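Local structure of branched-chain amino acid aminotransferase (Thermoproteus uzoniensis, 5CE8) at residues L55-L60 and L102-V107; E83-A88 and A124-A129; K135-E140 and E176-G181; L235-L240 and Q282-T287. The protein probably transfers the amino group of leucine, isoleucine and valine to 2-oxoglutarate, using pyridoxal 5'-phosphate as its cofactor. All coordinates share one frame; numbering follows the deposited sequence.

In the fold
Contacts 1 and 2 lie in the core and share one antiparallel sheet: 102-107 and 124-129 are on neighbouring strands, with probable backbone hydrogen bonds from R105 N and V107 N to A129 O and A127 O. Helix 82-95, which makes contact 2, also packs on L55, L60 and L102 of contact 1. The side chains that meet in both are aliphatic, and in contact 2 one methyl also touches a helix carbonyl. Contact 3, partly buried and about 23 Å from contact 1 between centres, joins the passage between the two sheets to a helix end and has more polar groups. Contact 4 is a surface contact of a helix with the turn after another, where a leucine touches a lysine chain and a threonine hydroxyl.

Contact 1: residues L55-L60 and L102-V107; sequences LYVFRL and LYIRPV
Strands 55-58 and 102-109 run in the same general sense without bonding to each other, V57 CA and L102 CA lying 8.8 Å apart, because strand 41-50 sits between them and is antiparallel to both. L55 and V57 reach past this middle strand to L102 and I104 in two separate aliphatic contacts. In the first, CD2 of L55 meets CD1 of L102 at 4.0 Å, the two leucine side chains crossing at about a right angle. L55 has CG anti to the backbone N (chi1 -176°), beside its own carbonyl carbon, and from there CD2 reaches the other leucine. In the second, V57 CG1 rests 4.0 Å from I104 CD1, the far end of the isoleucine, again with the side chains roughly perpendicular. All four residues are buried on the face of the antiparallel sheet that helix 82-95 packs against, V93 touching both L55 and L102. This is the smaller, N-terminal part of the class IV aminotransferase fold, and V57 lies about 7 Å, side chain to side chain, from the PLP-binding H63. The alternate residues of 102-107 serve the subunit interface: R105 NH2 donates to Y103 OH (2.8 Å, 157° at the hydrogen), the oxygen lying near the guanidinium plane, while R105 NH1 bonds to N37 and Y38 of the second subunit.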
loop_
_atom_site.group_PDB
_atom_site.type_symbol
_atom_site.label_atom_id
_atom_site.label_comp_id
_atom_site.label_asym_id
_atom_site.label_seq_id
_atom_site.Cartn_x
_atom_site.Cartn_y
_atom_site.Cartn_z
ATOM N N LEU A 55 -24.016 -42.170 10.491
ATOM C CA LEU A 55 -23.180 -40.976 10.718
ATOM C C LEU A 55 -22.395 -40.803 9.456
ATOM O O LEU A 55 -21.643 -41.723 9.112
ATOM C CB LEU A 55 -22.240 -41.215 11.899
ATOM C CG LEU A 55 -21.362 -40.013 12.332
ATOM C CD1 LEU A 55 -22.184 -38.737 12.517
ATOM C CD2 LEU A 55 -20.621 -40.307 13.614
ATOM N N TYR A 56 -22.625 -39.675 8.757
ATOM C CA TYR A 56 -21.942 -39.323 7.456
ATOM C C TYR A 56 -20.924 -38.192 7.653
ATOM O O TYR A 56 -21.227 -37.097 8.171
ATOM C CB TYR A 56 -22.953 -38.966 6.339
ATOM C CG TYR A 56 -23.819 -40.201 5.997
ATOM C CD1 TYR A 56 -23.314 -41.216 5.245
ATOM C CD2 TYR A 56 -25.103 -40.345 6.514
ATOM C CE1 TYR A 56 -24.056 -42.347 4.944
ATOM C CE2 TYR A 56 -25.875 -41.485 6.230
ATOM C CZ TYR A 56 -25.309 -42.510 5.476
ATOM O OH TYR A 56 -26.004 -43.653 5.187
ATOM N N VAL A 57 -19.691 -38.492 7.265
ATOM C CA VAL A 57 -18.638 -37.500 7.290
ATOM C C VAL A 57 -18.719 -36.689 5.974
ATOM O O VAL A 57 -18.856 -37.274 4.905
ATOM C CB VAL A 57 -17.251 -38.100 7.368
ATOM C CG1 VAL A 57 -16.266 -36.998 7.712
ATOM C CG2 VAL A 57 -17.063 -39.264 8.367
ATOM N N PHE A 58 -18.760 -35.370 6.089
ATOM C CA PHE A 58 -19.106 -34.530 4.947
ATOM C C PHE A 58 -17.853 -34.111 4.311
ATOM O O PHE A 58 -16.992 -33.480 4.997
ATOM C CB PHE A 58 -19.876 -33.315 5.319
ATOM C CG PHE A 58 -20.331 -32.538 4.112
ATOM C CD1 PHE A 58 -21.279 -33.100 3.194
ATOM C CD2 PHE A 58 -19.827 -31.304 3.854
ATOM C CE1 PHE A 58 -21.628 -32.426 2.042
ATOM C CE2 PHE A 58 -20.245 -30.574 2.776
ATOM C CZ PHE A 58 -21.178 -31.110 1.870
ATOM N N ARG A 59 -17.733 -34.447 3.028
ATOM C CA ARG A 59 -16.593 -34.186 2.105
ATOM C C ARG A 59 -15.226 -34.505 2.666
ATOM O O ARG A 59 -14.239 -33.697 2.603
ATOM C CB ARG A 59 -16.647 -32.828 1.421
ATOM C CG ARG A 59 -17.964 -32.605 0.735
ATOM C CD ARG A 59 -18.071 -31.195 0.086
ATOM N NE ARG A 59 -17.122 -31.077 -0.999
ATOM C CZ ARG A 59 -17.217 -30.202 -2.010
ATOM N NH1 ARG A 59 -18.182 -29.305 -2.108
ATOM N NH2 ARG A 59 -16.380 -30.268 -2.991
ATOM N N LEU A 60 -15.141 -35.739 3.173
ATOM C CA LEU A 60 -13.882 -36.156 3.846
ATOM C C LEU A 60 -12.647 -36.056 3.036
ATOM O O LEU A 60 -11.657 -35.427 3.434
ATOM C CB LEU A 60 -14.047 -37.579 4.304
ATOM C CG LEU A 60 -12.956 -38.282 5.095
ATOM C CD1 LEU A 60 -12.467 -37.372 6.220
ATOM C CD2 LEU A 60 -13.475 -39.658 5.549
ATOM N N LEU A 102 -20.477 -34.487 15.087
ATOM C CA LEU A 102 -19.084 -34.300 15.473
ATOM C C LEU A 102 -18.420 -33.218 14.633
ATOM O O LEU A 102 -18.849 -32.996 13.513
ATOM C CB LEU A 102 -18.296 -35.555 15.185
ATOM C CG LEU A 102 -18.708 -36.899 15.787
ATOM C CD1 LEU A 102 -17.745 -38.004 15.261
ATOM C CD2 LEU A 102 -18.794 -36.791 17.313
ATOM N N TYR A 103 -17.428 -32.577 15.235
ATOM C CA TYR A 103 -16.372 -31.851 14.562
ATOM C C TYR A 103 -15.104 -32.672 14.728
ATOM O O TYR A 103 -14.719 -33.068 15.819
ATOM C CB TYR A 103 -16.229 -30.505 15.216
ATOM C CG TYR A 103 -15.262 -29.592 14.533
ATOM C CD1 TYR A 103 -13.918 -29.592 14.890
ATOM C CD2 TYR A 103 -15.685 -28.708 13.548
ATOM C CE1 TYR A 103 -13.023 -28.752 14.283
ATOM C CE2 TYR A 103 -14.779 -27.852 12.918
ATOM C CZ TYR A 103 -13.471 -27.843 13.334
ATOM O OH TYR A 103 -12.536 -27.067 12.680
ATOM N N ILE A 104 -14.484 -32.966 13.622
ATOM C CA ILE A 104 -13.246 -33.705 13.538
ATOM C C ILE A 104 -12.036 -32.735 13.189
ATOM O O ILE A 104 -12.072 -31.963 12.201
ATOM C CB ILE A 104 -13.413 -34.759 12.439
ATOM C CG1 ILE A 104 -14.561 -35.784 12.798
ATOM C CG2 ILE A 104 -12.126 -35.529 12.216
ATOM C CD1 ILE A 104 -15.263 -36.281 11.541
ATOM N N ARG A 105 -11.024 -32.748 14.028
ATOM C CA ARG A 105 -9.832 -31.937 13.815
ATOM C C ARG A 105 -8.536 -32.719 13.477
ATOM O O ARG A 105 -7.903 -33.330 14.418
ATOM C CB ARG A 105 -9.547 -31.232 15.094
ATOM C CG ARG A 105 -8.249 -30.414 15.066
ATOM C CD ARG A 105 -8.083 -29.356 13.965
ATOM N NE ARG A 105 -9.122 -28.345 13.808
ATOM C CZ ARG A 105 -9.221 -27.204 14.474
ATOM N NH1 ARG A 105 -8.398 -26.830 15.464
ATOM N NH2 ARG A 105 -10.210 -26.404 14.162
ATOM N N PRO A 106 -8.165 -32.756 12.188
ATOM C CA PRO A 106 -6.846 -33.260 11.795
ATOM C C PRO A 106 -5.863 -32.142 11.989
ATOM O O PRO A 106 -6.126 -31.006 11.520
ATOM C CB PRO A 106 -6.977 -33.604 10.318
ATOM C CG PRO A 106 -8.342 -33.578 10.027
ATOM C CD PRO A 106 -9.092 -32.788 11.077
ATOM N N VAL A 107 -4.757 -32.423 12.680
ATOM C CA VAL A 107 -3.733 -31.511 12.879
ATOM C C VAL A 107 -2.400 -32.150 12.530
ATOM O O VAL A 107 -2.083 -33.218 13.007
ATOM C CB VAL A 107 -3.719 -30.860 14.252
ATOM C CG1 VAL A 107 -3.693 -31.830 15.374
ATOM C CG2 VAL A 107 -2.595 -29.854 14.350
#

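Contact 2: residues E83-A88 and A124-A129; sequences EELSKA and ASVAIA
Where L85 and A88 of the helix meet V126 and I128 of the strand, the flat side chains are those of the surroundings: W16 packs against A88, V126 and I128, and Y80 against L85 and V126. The side chains of the two segments themselves meet through methyl groups. L85 has CG beside its backbone N (chi1 -64°) and sends CD2 to CG1 of V126, 4.0 Å away, the two side chains meeting at a slant. One helical turn on, A88 presents its CB directly to the strand, and I128 CD1 comes up to it at 3.9 Å. The same methyl, I128 CD1, also lies 4.1 Å from the carbonyl oxygen of L85, and the end of the isoleucine thus sits against the helix backbone, where the small alanine permits a close approach: the CA atoms of A88 and I128 are 7.8 Å apart. V126 and I128, two residues apart on a strand, share the face of the sheet that meets the helix, while A127 and A129 use the other face to pack on V31 and L32 of the second subunit. The short axes of 83-88 and 125-129 pass 10.1 Å apart at a crossing angle of -33°, a separation usual for a helix laid on a sheet. On its flank, helix 82-95 leans on helix 60-74, with L85 touching M64 and L67; in the sheet it covers, strand 125-132 runs between strands 14-17 and 102-109.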
loop_
_atom_site.group_PDB
_atom_site.type_symbol
_atom_site.label_atom_id
_atom_site.label_comp_id
_atom_site.label_asym_id
_atom_site.label_seq_id
_atom_site.Cartn_x
_atom_site.Cartn_y
_atom_site.Cartn_z
ATOM N N GLU A 83 -6.114 -40.664 1.272
ATOM C CA GLU A 83 -6.884 -41.874 1.399
ATOM C C GLU A 83 -6.626 -42.477 2.755
ATOM O O GLU A 83 -7.564 -42.721 3.489
ATOM C CB GLU A 83 -6.528 -42.819 0.213
ATOM C CG GLU A 83 -6.621 -44.326 0.473
ATOM C CD GLU A 83 -7.564 -44.997 -0.483
ATOM O OE1 GLU A 83 -7.091 -45.742 -1.369
ATOM O OE2 GLU A 83 -8.767 -44.712 -0.322
ATOM N N GLU A 84 -5.347 -42.620 3.129
ATOM C CA GLU A 84 -4.970 -43.007 4.460
ATOM C C GLU A 84 -5.626 -42.169 5.585
ATOM O O GLU A 84 -6.125 -42.688 6.667
ATOM C CB GLU A 84 -3.448 -42.934 4.561
ATOM C CG GLU A 84 -2.798 -44.170 3.916
ATOM C CD GLU A 84 -1.270 -44.116 3.831
ATOM O OE1 GLU A 84 -0.650 -45.187 3.799
ATOM O OE2 GLU A 84 -0.681 -43.035 3.788
ATOM N N LEU A 85 -5.543 -40.858 5.405
ATOM C CA LEU A 85 -6.092 -39.991 6.445
ATOM C C LEU A 85 -7.561 -40.132 6.503
ATOM O O LEU A 85 -8.153 -40.145 7.611
ATOM C CB LEU A 85 -5.665 -38.525 6.204
ATOM C CG LEU A 85 -4.158 -38.357 6.308
ATOM C CD1 LEU A 85 -3.793 -36.996 5.731
ATOM C CD2 LEU A 85 -3.643 -38.566 7.723
ATOM N N SER A 86 -8.212 -40.222 5.345
ATOM C CA SER A 86 -9.667 -40.472 5.281
ATOM C C SER A 86 -10.087 -41.729 6.080
ATOM O O SER A 86 -11.060 -41.722 6.961
ATOM C CB SER A 86 -10.157 -40.477 3.787
ATOM O OG SER A 86 -9.944 -39.180 3.127
ATOM N N LYS A 87 -9.381 -42.844 5.814
ATOM C CA LYS A 87 -9.640 -44.107 6.606
ATOM C C LYS A 87 -9.402 -43.980 8.095
ATOM O O LYS A 87 -10.207 -44.507 8.901
ATOM C CB LYS A 87 -8.857 -45.297 6.056
ATOM N N ALA A 88 -8.332 -43.250 8.449
ATOM C CA ALA A 88 -7.978 -42.963 9.829
ATOM C C ALA A 88 -9.065 -42.201 10.530
ATOM O O ALA A 88 -9.369 -42.489 11.668
ATOM C CB ALA A 88 -6.678 -42.170 9.942
ATOM N N ALA A 124 6.327 -34.566 9.334
ATOM C CA ALA A 124 5.209 -34.254 10.254
ATOM C C ALA A 124 4.605 -35.464 10.910
ATOM O O ALA A 124 4.629 -36.557 10.318
ATOM C CB ALA A 124 4.080 -33.568 9.472
ATOM N N SER A 125 3.971 -35.233 12.073
ATOM C CA SER A 125 2.995 -36.166 12.638
ATOM C C SER A 125 1.587 -35.680 12.304
ATOM O O SER A 125 1.381 -34.488 12.062
ATOM C CB SER A 125 3.153 -36.275 14.142
ATOM O OG SER A 125 4.334 -36.939 14.522
ATOM N N VAL A 126 0.618 -36.595 12.288
ATOM C CA VAL A 126 -0.765 -36.241 12.146
ATOM C C VAL A 126 -1.559 -36.791 13.335
ATOM O O VAL A 126 -1.410 -37.907 13.735
ATOM C CB VAL A 126 -1.391 -36.635 10.837
ATOM C CG1 VAL A 126 -2.879 -36.227 10.827
ATOM C CG2 VAL A 126 -0.662 -35.965 9.670
ATOM N N ALA A 127 -2.310 -35.939 13.987
ATOM C CA ALA A 127 -3.289 -36.389 15.013
ATOM C C ALA A 127 -4.659 -35.995 14.537
ATOM O O ALA A 127 -4.847 -34.885 13.885
ATOM C CB ALA A 127 -2.988 -35.759 16.353
ATOM N N ILE A 128 -5.612 -36.851 14.843
ATOM C CA ILE A 128 -7.000 -36.693 14.425
ATOM C C ILE A 128 -7.887 -37.050 15.559
ATOM O O ILE A 128 -7.941 -38.203 16.036
ATOM C CB ILE A 128 -7.460 -37.571 13.292
ATOM C CG1 ILE A 128 -6.766 -37.264 12.012
ATOM C CG2 ILE A 128 -8.988 -37.452 13.085
ATOM C CD1 ILE A 128 -6.743 -38.436 11.045
ATOM N N ALA A 129 -8.596 -36.030 15.971
ATOM C CA ALA A 129 -9.586 -36.084 17.038
ATOM C C ALA A 129 -10.958 -35.803 16.489
ATOM O O ALA A 129 -11.132 -34.908 15.597
ATOM C CB ALA A 129 -9.276 -35.043 18.064
#

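Contact 3: residues K135-E140 and E176-G181; sequences KYLKVE and EARARG
Y136 and L137, in the linker between the two sheets of this class IV aminotransferase, approach R178 near the C-terminal end of helix 167-179. The linker leaves strand 125-132 of the antiparallel sheet and enters strand 142-146 of the mixed one. Van der Waals contact is all that joins the segments directly. Y136 holds CG anti to the backbone N (chi1 -168°), and its OH comes to 4.0 Å from NH2 of R178, too far for a hydrogen bond. Ring and guanidinium are tilted 38° to each other, and the side chains as a whole cross at about a right angle. L137 adds CD2, 4.4 Å from the same R178 NH2. The charged interactions point to other partners: R178 stretches out from CG to NE, and its NH1 forms a salt bridge with E184 and a hydrogen bond with A174 O, which would fix the guanidinium beside the tyrosine. K138 likewise pairs through NZ with D183. Across the interface, L117 of the second subunit packs on Y136 and D118 of that subunit on R178. The tyrosine side chain lies about 9 Å from bound PLP, placing this linker at the margin of the cofactor site. Where the helix ends, the backbone turns with G181 N bonded to R178 O at 2.7 Å.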
loop_
_atom_site.group_PDB
_atom_site.type_symbol
_atom_site.label_atom_id
_atom_site.label_comp_id
_atom_site.label_asym_id
_atom_site.label_seq_id
_atom_site.Cartn_x
_atom_site.Cartn_y
_atom_site.Cartn_z
ATOM N N LYS A 135 -23.800 -26.370 17.525
ATOM C CA LYS A 135 -23.648 -25.142 16.675
ATOM C C LYS A 135 -22.480 -24.175 17.114
ATOM O O LYS A 135 -22.177 -24.095 18.325
ATOM C CB LYS A 135 -25.035 -24.452 16.552
ATOM C CG LYS A 135 -26.062 -25.289 15.751
ATOM N N TYR A 136 -21.821 -23.502 16.136
ATOM C CA TYR A 136 -20.726 -22.466 16.359
ATOM C C TYR A 136 -21.226 -21.002 16.438
ATOM O O TYR A 136 -20.637 -20.156 17.136
ATOM C CB TYR A 136 -19.646 -22.520 15.238
ATOM C CG TYR A 136 -18.354 -21.723 15.499
ATOM C CD1 TYR A 136 -17.667 -21.868 16.704
ATOM C CD2 TYR A 136 -17.790 -20.878 14.523
ATOM C CE1 TYR A 136 -16.467 -21.209 16.965
ATOM C CE2 TYR A 136 -16.583 -20.161 14.783
ATOM C CZ TYR A 136 -15.919 -20.353 15.997
ATOM O OH TYR A 136 -14.734 -19.719 16.311
ATOM N N LEU A 137 -22.272 -20.705 15.669
ATOM C CA LEU A 137 -22.909 -19.406 15.688
ATOM C C LEU A 137 -24.396 -19.587 15.782
ATOM O O LEU A 137 -24.925 -20.551 15.226
ATOM C CB LEU A 137 -22.567 -18.655 14.405
ATOM C CG LEU A 137 -21.104 -18.356 14.090
ATOM C CD1 LEU A 137 -20.912 -17.664 12.725
ATOM C CD2 LEU A 137 -20.450 -17.557 15.230
ATOM N N LYS A 138 -25.063 -18.599 16.400
ATOM C CA LYS A 138 -26.545 -18.538 16.495
ATOM C C LYS A 138 -27.236 -18.895 15.151
ATOM O O LYS A 138 -26.898 -18.332 14.124
ATOM C CB LYS A 138 -27.061 -17.155 16.954
ATOM C CG LYS A 138 -26.336 -16.303 18.015
ATOM C CD LYS A 138 -27.182 -15.014 18.298
ATOM C CE LYS A 138 -26.496 -13.908 19.143
ATOM N NZ LYS A 138 -26.401 -12.462 18.682
ATOM N N VAL A 139 -28.191 -19.831 15.149
ATOM C CA VAL A 139 -28.816 -20.286 13.862
ATOM C C VAL A 139 -29.650 -19.167 13.229
ATOM O O VAL A 139 -29.663 -18.932 11.960
ATOM C CB VAL A 139 -29.655 -21.597 14.017
ATOM C CG1 VAL A 139 -30.751 -21.480 15.111
ATOM C CG2 VAL A 139 -30.275 -21.988 12.668
ATOM N N GLU A 140 -30.330 -18.449 14.105
ATOM C CA GLU A 140 -31.188 -17.330 13.677
ATOM C C GLU A 140 -30.458 -16.101 13.172
ATOM O O GLU A 140 -31.122 -15.202 12.708
ATOM C CB GLU A 140 -32.214 -16.918 14.760
ATOM C CG GLU A 140 -31.662 -16.201 15.973
ATOM C CD GLU A 140 -30.794 -17.090 16.826
ATOM O OE1 GLU A 140 -30.843 -18.336 16.630
ATOM O OE2 GLU A 140 -30.079 -16.538 17.692
ATOM N N GLU A 176 -11.491 -9.285 19.281
ATOM C CA GLU A 176 -11.931 -7.925 19.159
ATOM C C GLU A 176 -13.436 -7.843 19.017
ATOM O O GLU A 176 -14.084 -7.089 19.702
ATOM C CB GLU A 176 -11.285 -7.203 17.960
ATOM C CG GLU A 176 -11.747 -5.717 17.888
ATOM C CD GLU A 176 -11.179 -4.970 16.731
ATOM O OE1 GLU A 176 -11.939 -4.189 16.072
ATOM O OE2 GLU A 176 -9.966 -5.182 16.459
ATOM N N ALA A 177 -14.036 -8.645 18.155
ATOM C CA ALA A 177 -15.462 -8.563 18.000
ATOM C C ALA A 177 -16.269 -9.021 19.235
ATOM O O ALA A 177 -17.236 -8.391 19.699
ATOM C CB ALA A 177 -15.862 -9.333 16.722
ATOM N N ARG A 178 -15.816 -10.113 19.810
ATOM C CA ARG A 178 -16.485 -10.694 20.964
ATOM C C ARG A 178 -16.307 -9.921 22.219
ATOM O O ARG A 178 -17.276 -9.844 22.962
ATOM C CB ARG A 178 -16.004 -12.117 21.136
ATOM C CG ARG A 178 -16.437 -13.000 19.980
ATOM C CD ARG A 178 -15.786 -14.381 20.055
ATOM N NE ARG A 178 -16.337 -15.362 19.150
ATOM C CZ ARG A 178 -16.150 -15.353 17.841
ATOM N NH1 ARG A 178 -15.465 -14.330 17.258
ATOM N NH2 ARG A 178 -16.676 -16.334 17.091
ATOM N N ALA A 179 -15.146 -9.298 22.433
ATOM C CA ALA A 179 -14.911 -8.372 23.592
ATOM C C ALA A 179 -16.000 -7.271 23.700
ATOM O O ALA A 179 -16.467 -6.976 24.786
ATOM C CB ALA A 179 -13.523 -7.745 23.564
ATOM N N ARG A 180 -16.447 -6.743 22.569
ATOM C CA ARG A 180 -17.645 -5.880 22.507
ATOM C C ARG A 180 -19.054 -6.587 22.498
ATOM O O ARG A 180 -20.078 -5.943 22.387
ATOM C CB ARG A 180 -17.445 -4.918 21.328
ATOM N N GLY A 181 -19.146 -7.894 22.733
ATOM C CA GLY A 181 -20.453 -8.616 22.632
ATOM C C GLY A 181 -21.117 -8.811 21.233
ATOM O O GLY A 181 -22.250 -9.264 21.169
#

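Contact 4: residues L235-L240 and Q282-T287; sequences LGIPLL and QKIAET
The first torsions bring L235 and K283 together: the leucine has CG beside its backbone N (chi1 -69°), whereas the lysine has CG anti to its own (chi1 170°), and the lysine chain then bends at chi2 and chi4. The two chains pass at a slant, with L235 CD1 against K283 CG at 3.6 Å and L235 CD2 against K283 CE at 4.1 Å, so the aliphatic part of the lysine lies over both leucine methyls. CD1 of L235 also reaches the hydroxyl of T287, 4.0 Å from OG1, the two side chains running past each other in opposite directions. That hydroxyl is turned back to its own helix: T287 OG1 donates to K283 O at 2.8 Å from above the carbonyl plane, and the same oxygen accepts T287 N. L235 belongs to the end of a beta-alpha-beta crossover, in which helix 223-235 links the parallel strands 209-212 and 239-241. G236 closes that helix with a Schellman motif, its positive phi of 75° turning the chain toward the second strand. Beyond the turn, I237 CD1 touches I284 CG1 at 4.4 Å. I284, buried, packs also on L210 of the first strand and V228 of the crossover helix, while T287 rests on I231; helix 279-292 thus packs on helix 223-235, whose first residues, I223 and T224, bind PLP.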
loop_
_atom_site.group_PDB
_atom_site.type_symbol
_atom_site.label_atom_id
_atom_site.label_comp_id
_atom_site.label_asym_id
_atom_site.label_seq_id
_atom_site.Cartn_x
_atom_site.Cartn_y
_atom_site.Cartn_z
ATOM N N LEU A 235 -29.641 -24.268 -7.857
ATOM C CA LEU A 235 -30.852 -23.504 -7.620
ATOM C C LEU A 235 -31.105 -22.401 -8.631
ATOM O O LEU A 235 -32.158 -21.700 -8.619
ATOM C CB LEU A 235 -30.750 -22.931 -6.269
ATOM C CG LEU A 235 -30.830 -24.016 -5.179
ATOM C CD1 LEU A 235 -30.890 -23.243 -3.893
ATOM C CD2 LEU A 235 -31.990 -25.031 -5.284
ATOM N N GLY A 236 -30.202 -22.210 -9.544
ATOM C CA GLY A 236 -30.385 -21.042 -10.452
ATOM C C GLY A 236 -30.100 -19.630 -9.959
ATOM O O GLY A 236 -30.428 -18.593 -10.635
ATOM N N ILE A 237 -29.400 -19.573 -8.866
ATOM C CA ILE A 237 -29.036 -18.300 -8.307
ATOM C C ILE A 237 -27.733 -17.774 -8.963
ATOM O O ILE A 237 -26.661 -18.383 -8.878
ATOM C CB ILE A 237 -28.876 -18.347 -6.793
ATOM C CG1 ILE A 237 -30.097 -18.935 -6.123
ATOM C CG2 ILE A 237 -28.705 -16.928 -6.250
ATOM C CD1 ILE A 237 -29.823 -19.513 -4.719
ATOM N N PRO A 238 -27.833 -16.618 -9.625
ATOM C CA PRO A 238 -26.667 -16.029 -10.244
ATOM C C PRO A 238 -25.577 -15.694 -9.196
ATOM O O PRO A 238 -25.907 -15.276 -8.106
ATOM C CB PRO A 238 -27.239 -14.772 -10.947
ATOM C CG PRO A 238 -28.713 -14.850 -10.828
ATOM C CD PRO A 238 -29.035 -15.752 -9.697
ATOM N N LEU A 239 -24.332 -16.061 -9.454
ATOM C CA LEU A 239 -23.274 -15.983 -8.492
ATOM C C LEU A 239 -22.032 -15.324 -9.092
ATOM O O LEU A 239 -21.625 -15.625 -10.223
ATOM C CB LEU A 239 -22.892 -17.356 -7.953
ATOM C CG LEU A 239 -21.867 -17.221 -6.799
ATOM C CD1 LEU A 239 -22.249 -18.077 -5.644
ATOM C CD2 LEU A 239 -20.458 -17.550 -7.319
ATOM N N LEU A 240 -21.411 -14.430 -8.328
ATOM C CA LEU A 240 -20.230 -13.724 -8.856
ATOM C C LEU A 240 -19.209 -13.778 -7.741
ATOM O O LEU A 240 -19.571 -13.476 -6.568
ATOM C CB LEU A 240 -20.553 -12.285 -9.141
ATOM C CG LEU A 240 -21.382 -12.042 -10.365
ATOM C CD1 LEU A 240 -21.950 -10.620 -10.298
ATOM C CD2 LEU A 240 -20.612 -12.340 -11.682
ATOM N N GLN A 282 -31.801 -18.328 3.616
ATOM C CA GLN A 282 -32.643 -19.424 4.099
ATOM C C GLN A 282 -32.661 -20.621 3.144
ATOM O O GLN A 282 -32.482 -21.800 3.599
ATOM C CB GLN A 282 -34.055 -18.999 4.576
ATOM N N LYS A 283 -32.813 -20.376 1.845
ATOM C CA LYS A 283 -32.953 -21.461 0.910
ATOM C C LYS A 283 -31.605 -22.166 0.857
ATOM O O LYS A 283 -31.580 -23.401 0.922
ATOM C CB LYS A 283 -33.480 -21.021 -0.485
ATOM C CG LYS A 283 -33.407 -22.084 -1.563
ATOM C CD LYS A 283 -34.471 -23.147 -1.220
ATOM C CE LYS A 283 -34.727 -24.262 -2.266
ATOM N NZ LYS A 283 -35.585 -23.759 -3.336
ATOM N N ILE A 284 -30.499 -21.442 0.819
ATOM C CA ILE A 284 -29.140 -22.109 0.860
ATOM C C ILE A 284 -28.952 -22.928 2.197
ATOM O O ILE A 284 -28.542 -24.114 2.183
ATOM C CB ILE A 284 -27.941 -21.142 0.557
ATOM C CG1 ILE A 284 -27.976 -20.718 -0.920
ATOM C CG2 ILE A 284 -26.586 -21.897 0.674
ATOM C CD1 ILE A 284 -27.156 -19.489 -1.178
ATOM N N ALA A 285 -29.346 -22.351 3.334
ATOM C CA ALA A 285 -29.229 -23.038 4.618
ATOM C C ALA A 285 -30.020 -24.374 4.570
ATOM O O ALA A 285 -29.457 -25.465 4.860
ATOM C CB ALA A 285 -29.758 -22.159 5.726
ATOM N N GLU A 286 -31.311 -24.279 4.206
ATOM C CA GLU A 286 -32.231 -25.485 4.093
ATOM C C GLU A 286 -31.647 -26.546 3.165
ATOM O O GLU A 286 -31.680 -27.736 3.496
ATOM C CB GLU A 286 -33.632 -25.099 3.662
ATOM C CG GLU A 286 -34.445 -24.257 4.641
ATOM C CD GLU A 286 -35.494 -23.352 3.977
ATOM O OE1 GLU A 286 -35.625 -23.338 2.729
ATOM O OE2 GLU A 286 -36.160 -22.566 4.699
ATOM N N THR A 287 -31.056 -26.150 2.021
ATOM C CA THR A 287 -30.496 -27.108 0.998
ATOM C C THR A 287 -29.240 -27.744 1.522
ATOM O O THR A 287 -29.139 -29.022 1.573
ATOM C CB THR A 287 -30.212 -26.384 -0.327
ATOM O OG1 THR A 287 -31.392 -25.630 -0.712
ATOM C CG2 THR A 287 -29.832 -27.289 -1.389
#